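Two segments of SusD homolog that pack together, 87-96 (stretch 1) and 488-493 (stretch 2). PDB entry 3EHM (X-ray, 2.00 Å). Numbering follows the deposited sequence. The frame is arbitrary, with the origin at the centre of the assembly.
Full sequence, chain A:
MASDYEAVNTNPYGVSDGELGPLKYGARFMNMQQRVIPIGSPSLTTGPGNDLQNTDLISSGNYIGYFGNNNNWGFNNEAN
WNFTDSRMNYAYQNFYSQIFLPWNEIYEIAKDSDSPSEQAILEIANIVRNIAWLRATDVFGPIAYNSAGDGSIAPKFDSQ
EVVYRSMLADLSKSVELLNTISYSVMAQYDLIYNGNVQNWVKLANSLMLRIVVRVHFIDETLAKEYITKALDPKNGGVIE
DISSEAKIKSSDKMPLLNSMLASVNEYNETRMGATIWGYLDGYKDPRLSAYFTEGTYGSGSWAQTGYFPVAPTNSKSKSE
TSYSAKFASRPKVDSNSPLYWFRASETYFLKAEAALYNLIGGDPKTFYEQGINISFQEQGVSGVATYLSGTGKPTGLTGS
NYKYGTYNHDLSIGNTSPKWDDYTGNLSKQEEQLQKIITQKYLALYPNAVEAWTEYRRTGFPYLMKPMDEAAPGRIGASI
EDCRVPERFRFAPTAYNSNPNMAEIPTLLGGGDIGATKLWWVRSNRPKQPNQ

Stretch 1 (87-96) RMNYAYQNFY
Stretch 2, residues 488-493: RFRFAP

Residues 87-96 form a stretch of helix that begins earlier and continues later in the chain; Ala91 N to Arg87 O (2.9 Å) and Phe95 N to Ala91 O (2.8 Å) exemplify its i to i-4 hydrogen bonds, and a wider pi-type turn spans 93-96. Residues 488-493 have no regular structure: phi/psi is extended at Phe489 (-88/157), Arg490 (-110/154), Phe491 (-73/158) and Ala492 (-71/122). The closest CA atoms across the contact, Met88 CA and Ala492 CA, lie 5.1 Å apart, and 371 Å² is buried in total.

Apolar packing centres on Met88, a selenomethionine (chi1 -73°, chi2 -56°, both m; chi3 98°, between wells). Its CE sits 3.9 Å from the centroid of the Phe489 ring (CG to CZ) and only 6° off the normal, a CH-pi contact over the face; Met88 SE is 4.2 Å from the same Phe489 centroid at an oblique 30°. Phe489 (chi1 -96°, off-well; chi2 1°) also meets the helix further along, with Ala91 CB 3.7 Å from Phe489 CD2 and Phe95 CE1 4.1 Å from Phe489 CE2. Phe95 (chi1 -80°, chi2 118°) offers its ring edge. At the other end, Met88 CB and Ala492 CB are 4.1 Å apart.

Phe491 (chi1 -69°, chi2 -76°) directs CA-to-CB away from the helix, yet its ring returns: Phe491 CE1 lies 3.8 Å from CE1 of Tyr92 (chi1 -169°, chi2 76°), which approaches the Phe491 edge.

No direct hydrogen bond crosses the contact. Instead, one water accepts from Ala492 N at 2.9 Å and donates a weak bond to Met88 O at 3.1 Å, bridging the backbones. Arg490 O, buried 3.0 Å from Met88 SE, has no hydrogen-bond partner in the model.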

# COMPACT_ATOMS: atom_id res chain seq x y z
N ARG A 87 19.23 5.50 -3.49
CA ARG A 87 17.78 5.34 -3.49
C ARG A 87 17.24 4.48 -2.34
O ARG A 87 16.12 4.71 -1.87
CB ARG A 87 17.30 4.76 -4.83
CG ARG A 87 17.55 5.69 -6.02
CD ARG A 87 16.82 7.03 -5.89
NE ARG A 87 15.37 6.89 -5.96
CZ ARG A 87 14.52 7.91 -6.04
NH1 ARG A 87 14.97 9.16 -6.05
NH2 ARG A 87 13.21 7.68 -6.10
N MSE A 88 18.02 3.50 -1.89
CA MSE A 88 17.59 2.65 -0.78
C MSE A 88 17.75 3.39 0.54
O MSE A 88 16.99 3.18 1.48
CB MSE A 88 18.40 1.34 -0.76
CG MSE A 88 18.02 0.39 -1.88
SE MSE A 88 16.11 -0.04 -1.85
CE MSE A 88 15.48 1.20 -3.20
N ASN A 89 18.75 4.26 0.60
CA ASN A 89 18.95 5.07 1.80
C ASN A 89 17.76 6.04 1.85
O ASN A 89 17.21 6.33 2.92
CB ASN A 89 20.26 5.86 1.68
CG ASN A 89 20.38 6.93 2.73
OD1 ASN A 89 20.41 8.13 2.41
ND2 ASN A 89 20.46 6.53 3.99
N TYR A 90 17.37 6.51 0.68
CA TYR A 90 16.25 7.44 0.54
C TYR A 90 14.97 6.73 1.00
O TYR A 90 14.15 7.31 1.71
CB TYR A 90 16.15 7.88 -0.92
CG TYR A 90 15.14 8.96 -1.23
CD1 TYR A 90 14.94 10.04 -0.36
CD2 TYR A 90 14.44 8.96 -2.43
CE1 TYR A 90 14.07 11.09 -0.69
CE2 TYR A 90 13.58 10.00 -2.78
CZ TYR A 90 13.40 11.06 -1.91
OH TYR A 90 12.56 12.09 -2.28
N ALA A 91 14.82 5.47 0.59
CA ALA A 91 13.65 4.67 0.95
C ALA A 91 13.60 4.43 2.46
O ALA A 91 12.53 4.50 3.07
CB ALA A 91 13.69 3.34 0.22
N TYR A 92 14.75 4.15 3.06
CA TYR A 92 14.80 3.93 4.50
C TYR A 92 14.32 5.19 5.21
O TYR A 92 13.64 5.12 6.24
CB TYR A 92 16.23 3.60 4.94
CG TYR A 92 16.32 3.08 6.37
CD1 TYR A 92 15.94 1.78 6.69
CD2 TYR A 92 16.81 3.90 7.39
CE1 TYR A 92 16.06 1.30 7.99
CE2 TYR A 92 16.93 3.42 8.69
CZ TYR A 92 16.55 2.13 8.99
OH TYR A 92 16.68 1.65 10.28
N GLN A 93 14.66 6.35 4.67
CA GLN A 93 14.24 7.60 5.28
C GLN A 93 12.72 7.77 5.15
O GLN A 93 12.04 8.09 6.12
CB GLN A 93 14.93 8.80 4.60
CG GLN A 93 16.45 8.77 4.64
CD GLN A 93 17.07 9.97 3.93
OE1 GLN A 93 16.56 10.43 2.91
NE2 GLN A 93 18.17 10.47 4.46
N ASN A 94 12.21 7.56 3.94
CA ASN A 94 10.78 7.73 3.67
C ASN A 94 9.87 6.70 4.32
O ASN A 94 8.69 6.97 4.56
CB ASN A 94 10.54 7.77 2.16
CG ASN A 94 11.22 8.96 1.50
OD1 ASN A 94 11.27 10.06 2.06
ND2 ASN A 94 11.74 8.75 0.30
N PHE A 95 10.40 5.51 4.60
CA PHE A 95 9.59 4.46 5.22
C PHE A 95 9.82 4.31 6.72
O PHE A 95 8.93 3.87 7.44
CB PHE A 95 9.86 3.10 4.56
CG PHE A 95 9.14 2.89 3.25
CD1 PHE A 95 9.85 2.69 2.07
CD2 PHE A 95 7.74 2.87 3.21
CE1 PHE A 95 9.18 2.47 0.86
CE2 PHE A 95 7.07 2.65 2.00
CZ PHE A 95 7.79 2.44 0.83
N TYR A 96 11.01 4.68 7.21
CA TYR A 96 11.30 4.50 8.63
C TYR A 96 11.89 5.66 9.43
O TYR A 96 11.30 6.08 10.43
CB TYR A 96 12.22 3.28 8.81
CG TYR A 96 12.63 3.00 10.25
CD1 TYR A 96 11.82 2.22 11.09
CD2 TYR A 96 13.81 3.51 10.78
CE1 TYR A 96 12.18 1.97 12.42
CE2 TYR A 96 14.18 3.27 12.11
CZ TYR A 96 13.36 2.50 12.92
OH TYR A 96 13.73 2.26 14.23
N ARG A 488 11.08 -7.46 -2.24
CA ARG A 488 11.37 -6.50 -1.17
C ARG A 488 12.42 -5.51 -1.63
O ARG A 488 13.07 -5.73 -2.65
CB ARG A 488 11.93 -7.24 0.05
CG ARG A 488 13.28 -7.94 -0.23
CD ARG A 488 13.85 -8.67 0.99
NE ARG A 488 14.40 -7.77 2.01
CZ ARG A 488 15.63 -7.28 2.00
NH1 ARG A 488 16.47 -7.59 1.02
NH2 ARG A 488 16.03 -6.47 2.97
N PHE A 489 12.57 -4.43 -0.88
CA PHE A 489 13.61 -3.44 -1.17
C PHE A 489 14.79 -3.99 -0.38
O PHE A 489 14.60 -4.76 0.56
CB PHE A 489 13.25 -2.06 -0.58
CG PHE A 489 12.60 -1.12 -1.56
CD1 PHE A 489 12.33 -1.51 -2.87
CD2 PHE A 489 12.25 0.17 -1.16
CE1 PHE A 489 11.72 -0.63 -3.77
CE2 PHE A 489 11.64 1.05 -2.06
CZ PHE A 489 11.38 0.65 -3.36
N ARG A 490 16.01 -3.63 -0.76
CA ARG A 490 17.18 -4.09 -0.02
C ARG A 490 17.73 -2.87 0.69
O ARG A 490 17.51 -1.74 0.25
CB ARG A 490 18.26 -4.67 -0.95
CG ARG A 490 19.00 -3.63 -1.76
CD ARG A 490 20.30 -4.17 -2.35
NE ARG A 490 21.01 -3.13 -3.10
CZ ARG A 490 22.28 -3.21 -3.47
NH1 ARG A 490 23.00 -4.28 -3.16
NH2 ARG A 490 22.84 -2.20 -4.13
N PHE A 491 18.42 -3.07 1.81
CA PHE A 491 19.01 -1.95 2.52
C PHE A 491 20.20 -1.46 1.72
O PHE A 491 20.75 -2.19 0.90
CB PHE A 491 19.47 -2.38 3.92
CG PHE A 491 18.34 -2.72 4.84
CD1 PHE A 491 17.58 -1.72 5.42
CD2 PHE A 491 18.00 -4.05 5.10
CE1 PHE A 491 16.50 -2.02 6.25
CE2 PHE A 491 16.92 -4.36 5.92
CZ PHE A 491 16.17 -3.35 6.49
N ALA A 492 20.58 -0.20 1.95
CA ALA A 492 21.73 0.38 1.27
C ALA A 492 22.98 -0.29 1.84
O ALA A 492 23.21 -0.26 3.04
CB ALA A 492 21.77 1.89 1.52
N PRO A 493 23.80 -0.92 0.97
CA PRO A 493 25.02 -1.59 1.43
C PRO A 493 25.87 -0.76 2.38
O PRO A 493 26.34 -1.27 3.40
CB PRO A 493 25.74 -1.91 0.12
CG PRO A 493 24.60 -2.20 -0.81
CD PRO A 493 23.62 -1.08 -0.48
O HOH W 1 18.82 1.60 3.45